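Long-range contacts in putative 5-carboxymethyl-2-hydroxymuconate isomerase (Pseudomonas aeruginosa, PDB 3E6Q), which probably catalyses the isomerisation of 5-carboxymethyl-2-hydroxymuconate and assembles as a trimer: residues 26-31 with 64-69; 79-84 with 119-124. One frame throughout, in Å; residues are numbered along the deposited sequence.

In the fold
Following the chain from its N terminus, strand 24-30 comes first; the chain then passes through helix 39-52 and returns as strand 62-73 alongside it. Contact 1 closes this loop, a beta-alpha-beta crossover between parallel neighbours. After a turn, strand 82-90 runs antiparallel to 24-30 on its other side. Helix 95-112 follows, and contact 2 closes the second beta-alpha-beta crossover where strand 121-130 settles beside 82-90. The two loops are in series, neither nested nor crossed. They meet at the centre of the four-stranded sheet, where Glu28 N lies 2.7 Å from His84 O. This is the layout of the tautomerase superfamily, and both contacts reach the third subunit of the trimer.

Contact 1 (26-31 with 64-69); sequences VIEATA and RFVTLE. With NA (sodium ion), chain R.
Ile27 and Ala29 pack obliquely against the ring of Phe65 on the buried side of this parallel strand pair, and here the packing is close. Phe65 turns its CG anti to the backbone N (chi1 176°), swinging the ring alongside both neighbours: CD2 rests 3.6 Å from Ile27 CG2, and CZ comes to 3.5 Å from Ala29 CB. Under the side chains the strands are stitched by regular parallel bonds. Ile27 uses both its N and its O on strand 64-68, its N giving a 2.9 Å bond to Arg64 O while its O receives Val66 N; Ala29 repeats this pattern with Val66 O and Leu68 N.

The other face mixes charge with aliphatic groups, and Val26, Glu28 and Val66 on it are partly exposed. Glu28 leaves the strand with an extended chain, and its OE2 binds the sodium ion at 2.7 Å, with a water as a further ligand. Its OE1 lies 3.6 Å from CD2 of the buried Leu68 but finds its charge partner in Arg64 NE of the third subunit. By the same exchange, Arg64 of this chain sends NH2 to Glu28 of the second subunit; on the way its NE passes 3.7 Å from Val26 CG2. The Glu28 carboxylate is thus held between the sodium ion and an arginine of another subunit.

Toward the C-terminal ends the contact becomes solvent-exposed: Thr67 and Ala31 still touch, Thr67 CG2 to Ala31 CA at 3.5 Å, and the closing bond from Ala31 N to Leu68 O is bent, with an angle of 131° at the hydrogen.

Helix 39-52 lies over the Phe65 face through Leu42 and Leu43, strand 82-90 flanks 24-30 on the side away from 62-73, and a strand of the second subunit pairs antiparallel with Arg64 and Phe65, so the sheet continues across the interface.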
loop_
_atom_site.group_PDB
_atom_site.type_symbol
_atom_site.label_atom_id
_atom_site.label_comp_id
_atom_site.label_asym_id
_atom_site.label_seq_id
_atom_site.Cartn_x
_atom_site.Cartn_y
_atom_site.Cartn_z
ATOM N N VAL A 26 7.647 -3.501 1.279
ATOM C CA VAL A 26 7.561 -2.067 0.970
ATOM C C VAL A 26 8.068 -1.270 2.174
ATOM O O VAL A 26 7.508 -1.394 3.278
ATOM C CB VAL A 26 6.120 -1.612 0.599
ATOM C CG1 VAL A 26 6.105 -0.074 0.294
ATOM C CG2 VAL A 26 5.534 -2.461 -0.574
ATOM N N ILE A 27 9.117 -0.478 1.960
ATOM C CA ILE A 27 9.681 0.418 2.962
ATOM C C ILE A 27 9.294 1.851 2.594
ATOM O O ILE A 27 9.506 2.268 1.453
ATOM C CB ILE A 27 11.224 0.272 3.065
ATOM C CG1 ILE A 27 11.652 -1.171 3.395
ATOM C CG2 ILE A 27 11.824 1.267 4.104
ATOM C CD1 ILE A 27 13.137 -1.371 3.369
ATOM N N GLU A 28 8.751 2.571 3.569
ATOM C CA GLU A 28 8.325 3.953 3.429
ATOM C C GLU A 28 9.112 4.776 4.456
ATOM O O GLU A 28 9.150 4.439 5.639
ATOM C CB GLU A 28 6.842 4.114 3.748
ATOM C CG GLU A 28 5.845 3.527 2.805
ATOM C CD GLU A 28 4.474 3.571 3.457
ATOM O OE1 GLU A 28 3.683 4.553 3.236
ATOM O OE2 GLU A 28 4.147 2.596 4.215
ATOM N N ALA A 29 9.717 5.862 3.999
ATOM C CA ALA A 29 10.510 6.769 4.827
ATOM C C ALA A 29 10.011 8.200 4.596
ATOM O O ALA A 29 9.808 8.623 3.471
ATOM C CB ALA A 29 11.947 6.667 4.446
ATOM N N THR A 30 9.765 8.946 5.664
ATOM C CA THR A 30 9.417 10.331 5.493
ATOM C C THR A 30 10.625 11.064 4.802
ATOM O O THR A 30 11.796 10.719 5.007
ATOM C CB THR A 30 9.019 10.979 6.833
ATOM O OG1 THR A 30 10.080 10.836 7.813
ATOM C CG2 THR A 30 7.675 10.364 7.332
ATOM N N ALA A 31 10.312 12.096 4.020
ATOM C CA ALA A 31 11.323 12.800 3.210
ATOM C C ALA A 31 12.435 13.486 4.018
ATOM O O ALA A 31 13.531 13.725 3.504
ATOM C CB ALA A 31 10.615 13.824 2.246
ATOM N N ARG A 64 10.887 -2.784 -2.365
ATOM C CA ARG A 64 10.918 -1.416 -2.911
ATOM C C ARG A 64 10.865 -0.417 -1.765
ATOM O O ARG A 64 10.371 -0.703 -0.652
ATOM C CB ARG A 64 9.805 -1.163 -3.933
ATOM C CG ARG A 64 8.375 -1.490 -3.433
ATOM C CD ARG A 64 8.126 -2.993 -3.561
ATOM N NE ARG A 64 6.746 -3.367 -3.919
ATOM C CZ ARG A 64 6.361 -4.614 -4.119
ATOM N NH1 ARG A 64 7.195 -5.600 -3.920
ATOM N NH2 ARG A 64 5.108 -4.888 -4.439
ATOM N N PHE A 65 11.477 0.735 -2.021
ATOM C CA PHE A 65 11.589 1.825 -1.063
ATOM C C PHE A 65 10.941 3.061 -1.669
ATOM O O PHE A 65 11.193 3.432 -2.832
ATOM C CB PHE A 65 13.067 2.068 -0.749
ATOM C CG PHE A 65 13.314 3.221 0.159
ATOM C CD1 PHE A 65 13.348 4.521 -0.337
ATOM C CD2 PHE A 65 13.669 2.985 1.484
ATOM C CE1 PHE A 65 13.599 5.611 0.522
ATOM C CE2 PHE A 65 13.964 4.096 2.365
ATOM C CZ PHE A 65 13.913 5.392 1.860
ATOM N N VAL A 66 10.085 3.709 -0.889
ATOM C CA VAL A 66 9.457 4.957 -1.303
ATOM C C VAL A 66 9.660 6.059 -0.239
ATOM O O VAL A 66 9.527 5.798 0.950
ATOM C CB VAL A 66 7.979 4.735 -1.585
ATOM C CG1 VAL A 66 7.836 3.732 -2.795
ATOM C CG2 VAL A 66 7.312 4.181 -0.395
ATOM N N THR A 67 9.956 7.264 -0.713
ATOM C CA THR A 67 10.037 8.451 0.108
ATOM C C THR A 67 8.662 9.084 0.134
ATOM O O THR A 67 8.020 9.241 -0.910
ATOM C CB THR A 67 11.067 9.428 -0.440
ATOM O OG1 THR A 67 12.374 8.816 -0.398
ATOM C CG2 THR A 67 11.017 10.726 0.351
ATOM N N LEU A 68 8.178 9.353 1.330
ATOM C CA LEU A 68 6.900 10.074 1.530
ATOM C C LEU A 68 7.152 11.572 1.520
ATOM O O LEU A 68 7.810 12.125 2.420
ATOM C CB LEU A 68 6.293 9.693 2.869
ATOM C CG LEU A 68 6.135 8.165 3.101
ATOM C CD1 LEU A 68 5.653 7.848 4.540
ATOM C CD2 LEU A 68 5.226 7.576 2.008
ATOM N N GLU A 69 6.661 12.238 0.466
ATOM C CA GLU A 69 6.877 13.667 0.311
ATOM C C GLU A 69 5.913 14.494 1.127
ATOM O O GLU A 69 6.160 15.688 1.386
ATOM C CB GLU A 69 6.742 14.003 -1.172
ATOM C CG GLU A 69 7.770 13.283 -2.080
ATOM C CD GLU A 69 7.706 13.728 -3.563
ATOM O OE1 GLU A 69 8.595 13.278 -4.335
ATOM O OE2 GLU A 69 6.797 14.526 -3.941
HETATM NA NA NA R . 4.900 0.033 3.846
HETATM O O HOH W 1 2.853 -0.618 2.234
#

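Contact 2 (79-84 with 119-124); sequences ERAYLH and EGVQVS. With FMT (formic acid), chain P.
His84 and Ser124 meet at the edge of the imidazole, ND1 lying 2.7 Å from Ser124 OG near the ring plane; either atom could supply the hydrogen. At another edge of the ring, NE2 donates an almost straight bond (170°) to O1 of a formic acid molecule, also in plane. His24 of the third subunit also meets this ring, the planes about 35° apart. The second flat group, the Arg80 guanidinium, likewise works at its edge. Its NE reaches Glu119 OE2 at 2.8 Å in a salt bridge, coming from above the carboxylate plane, and water 2 joins Arg80 NH2 to Glu119 OE1. Glu119 can meet the arginine because its CG sits between the backbone N and the carbonyl carbon (chi1 63°), with the rest of the chain extended. Arg80 NH2 has a further charge partner in Glu58 of the third subunit.

Between these polar ends run the parallel strands of a beta-alpha-beta crossover, whose helix 95-112 covers the face carrying Leu83 and Val123. Leu83 holds the register: its N bonds to Gln122 O at 3.0 Å, and its O accepts Ser124 N. The side chains behind touch more lightly, Leu83 CB standing 4.3 Å from Val123 CG2.

Toward Ala81 the backbones part and waters fill in. One takes the N-H of Gln122 and lies within bonding distance of Ala81 O; another takes that of Ala81 and can reach Gly120 O. At the opposite end water 5 bonds to Leu83 O at 3.0 Å and to Ser124 OG; that hydroxyl also meets His24 of the third subunit, so it has three polar partners: the His84 imidazole, the water and the neighbouring histidine. Residues 121-124 pair antiparallel with a strand of the third subunit.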
loop_
_atom_site.group_PDB
_atom_site.type_symbol
_atom_site.label_atom_id
_atom_site.label_comp_id
_atom_site.label_asym_id
_atom_site.label_seq_id
_atom_site.Cartn_x
_atom_site.Cartn_y
_atom_site.Cartn_z
ATOM N N GLU A 79 8.898 18.757 14.652
ATOM C CA GLU A 79 9.432 18.095 13.467
ATOM C C GLU A 79 9.724 16.642 13.806
ATOM O O GLU A 79 10.473 16.333 14.770
ATOM C CB GLU A 79 10.746 18.768 13.043
ATOM C CG GLU A 79 10.604 20.240 12.683
ATOM C CD GLU A 79 9.912 20.467 11.346
ATOM O OE1 GLU A 79 9.847 19.546 10.512
ATOM O OE2 GLU A 79 9.455 21.605 11.116
ATOM N N ARG A 80 9.168 15.741 13.013
ATOM C CA ARG A 80 9.281 14.322 13.284
ATOM C C ARG A 80 9.472 13.568 11.988
ATOM O O ARG A 80 8.936 13.971 10.958
ATOM C CB ARG A 80 7.998 13.810 13.942
ATOM C CG ARG A 80 7.738 14.386 15.319
ATOM C CD ARG A 80 6.345 13.989 15.784
ATOM N NE ARG A 80 6.141 14.365 17.185
ATOM C CZ ARG A 80 4.949 14.613 17.735
ATOM N NH1 ARG A 80 3.874 14.626 16.995
ATOM N NH2 ARG A 80 4.851 14.926 19.020
ATOM N N ALA A 81 10.208 12.478 12.082
ATOM C CA ALA A 81 10.467 11.572 10.948
ATOM C C ALA A 81 10.124 10.168 11.399
ATOM O O ALA A 81 10.189 9.840 12.590
ATOM C CB ALA A 81 11.922 11.631 10.508
ATOM N N TYR A 82 9.716 9.329 10.438
ATOM C CA TYR A 82 9.389 7.979 10.726
ATOM C C TYR A 82 9.718 7.087 9.528
ATOM O O TYR A 82 9.913 7.571 8.408
ATOM C CB TYR A 82 7.940 7.766 11.212
ATOM C CG TYR A 82 6.870 8.068 10.225
ATOM C CD1 TYR A 82 6.514 7.166 9.219
ATOM C CD2 TYR A 82 6.161 9.295 10.331
ATOM C CE1 TYR A 82 5.464 7.458 8.313
ATOM C CE2 TYR A 82 5.136 9.611 9.387
ATOM C CZ TYR A 82 4.810 8.678 8.400
ATOM O OH TYR A 82 3.806 8.956 7.506
ATOM N N LEU A 83 9.868 5.799 9.836
ATOM C CA LEU A 83 10.286 4.753 8.895
ATOM C C LEU A 83 9.408 3.515 9.178
ATOM O O LEU A 83 9.279 3.051 10.316
ATOM C CB LEU A 83 11.760 4.429 9.112
ATOM C CG LEU A 83 12.454 3.375 8.256
ATOM C CD1 LEU A 83 12.379 3.678 6.765
ATOM C CD2 LEU A 83 13.931 3.212 8.723
ATOM N N HIS A 84 8.798 3.005 8.112
ATOM C CA HIS A 84 7.860 1.865 8.193
ATOM C C HIS A 84 8.071 0.856 7.075
ATOM O O HIS A 84 8.352 1.240 5.930
ATOM C CB HIS A 84 6.424 2.379 8.172
ATOM C CG HIS A 84 5.400 1.295 8.235
ATOM N ND1 HIS A 84 5.175 0.535 9.372
ATOM C CD2 HIS A 84 4.544 0.839 7.292
ATOM C CE1 HIS A 84 4.215 -0.340 9.116
ATOM N NE2 HIS A 84 3.831 -0.198 7.856
ATOM N N GLU A 119 13.287 15.005 17.161
ATOM C CA GLU A 119 13.261 14.010 18.215
ATOM C C GLU A 119 13.564 12.613 17.673
ATOM O O GLU A 119 14.146 12.506 16.617
ATOM C CB GLU A 119 11.973 14.091 18.983
ATOM C CG GLU A 119 10.780 13.809 18.221
ATOM C CD GLU A 119 9.475 14.074 19.005
ATOM O OE1 GLU A 119 9.441 14.880 19.972
ATOM O OE2 GLU A 119 8.455 13.492 18.590
ATOM N N GLY A 120 13.293 11.577 18.460
ATOM C CA GLY A 120 13.592 10.169 18.060
ATOM C C GLY A 120 12.796 9.783 16.826
ATOM O O GLY A 120 11.829 10.485 16.479
ATOM N N VAL A 121 13.194 8.703 16.156
ATOM C CA VAL A 121 12.561 8.286 14.909
ATOM C C VAL A 121 11.845 6.963 15.240
ATOM O O VAL A 121 12.492 5.990 15.622
ATOM C CB VAL A 121 13.569 8.075 13.790
ATOM C CG1 VAL A 121 12.910 7.382 12.557
ATOM C CG2 VAL A 121 14.310 9.414 13.383
ATOM N N GLN A 122 10.533 6.937 15.048
ATOM C CA GLN A 122 9.780 5.701 15.186
ATOM C C GLN A 122 9.985 4.819 13.942
ATOM O O GLN A 122 9.739 5.240 12.803
ATOM C CB GLN A 122 8.307 5.953 15.369
ATOM C CG GLN A 122 7.912 6.585 16.685
ATOM C CD GLN A 122 6.404 6.523 16.970
ATOM O OE1 GLN A 122 5.665 5.737 16.384
ATOM N NE2 GLN A 122 5.975 7.356 17.929
ATOM N N VAL A 123 10.385 3.584 14.185
ATOM C CA VAL A 123 10.579 2.531 13.167
ATOM C C VAL A 123 9.552 1.469 13.434
ATOM O O VAL A 123 9.374 1.027 14.600
ATOM C CB VAL A 123 12.021 1.949 13.189
ATOM C CG1 VAL A 123 12.195 0.819 12.126
ATOM C CG2 VAL A 123 13.055 3.092 13.033
ATOM N N SER A 124 8.832 1.027 12.402
ATOM C CA SER A 124 7.865 -0.076 12.591
ATOM C C SER A 124 7.892 -1.025 11.410
ATOM O O SER A 124 8.225 -0.641 10.287
ATOM C CB SER A 124 6.417 0.412 12.789
ATOM O OG SER A 124 6.041 1.367 11.798
HETATM C C FMT P . 1.013 -0.636 6.703
HETATM O O1 FMT P . 1.776 -1.569 6.775
HETATM O O2 FMT P . 1.270 0.291 5.902
HETATM O O HOH W 2 6.908 15.201 21.036
HETATM O O HOH W 3 8.991 9.472 15.085
HETATM O O HOH W 4 11.814 12.597 14.531
HETATM O O HOH W 5 6.877 3.982 11.899
#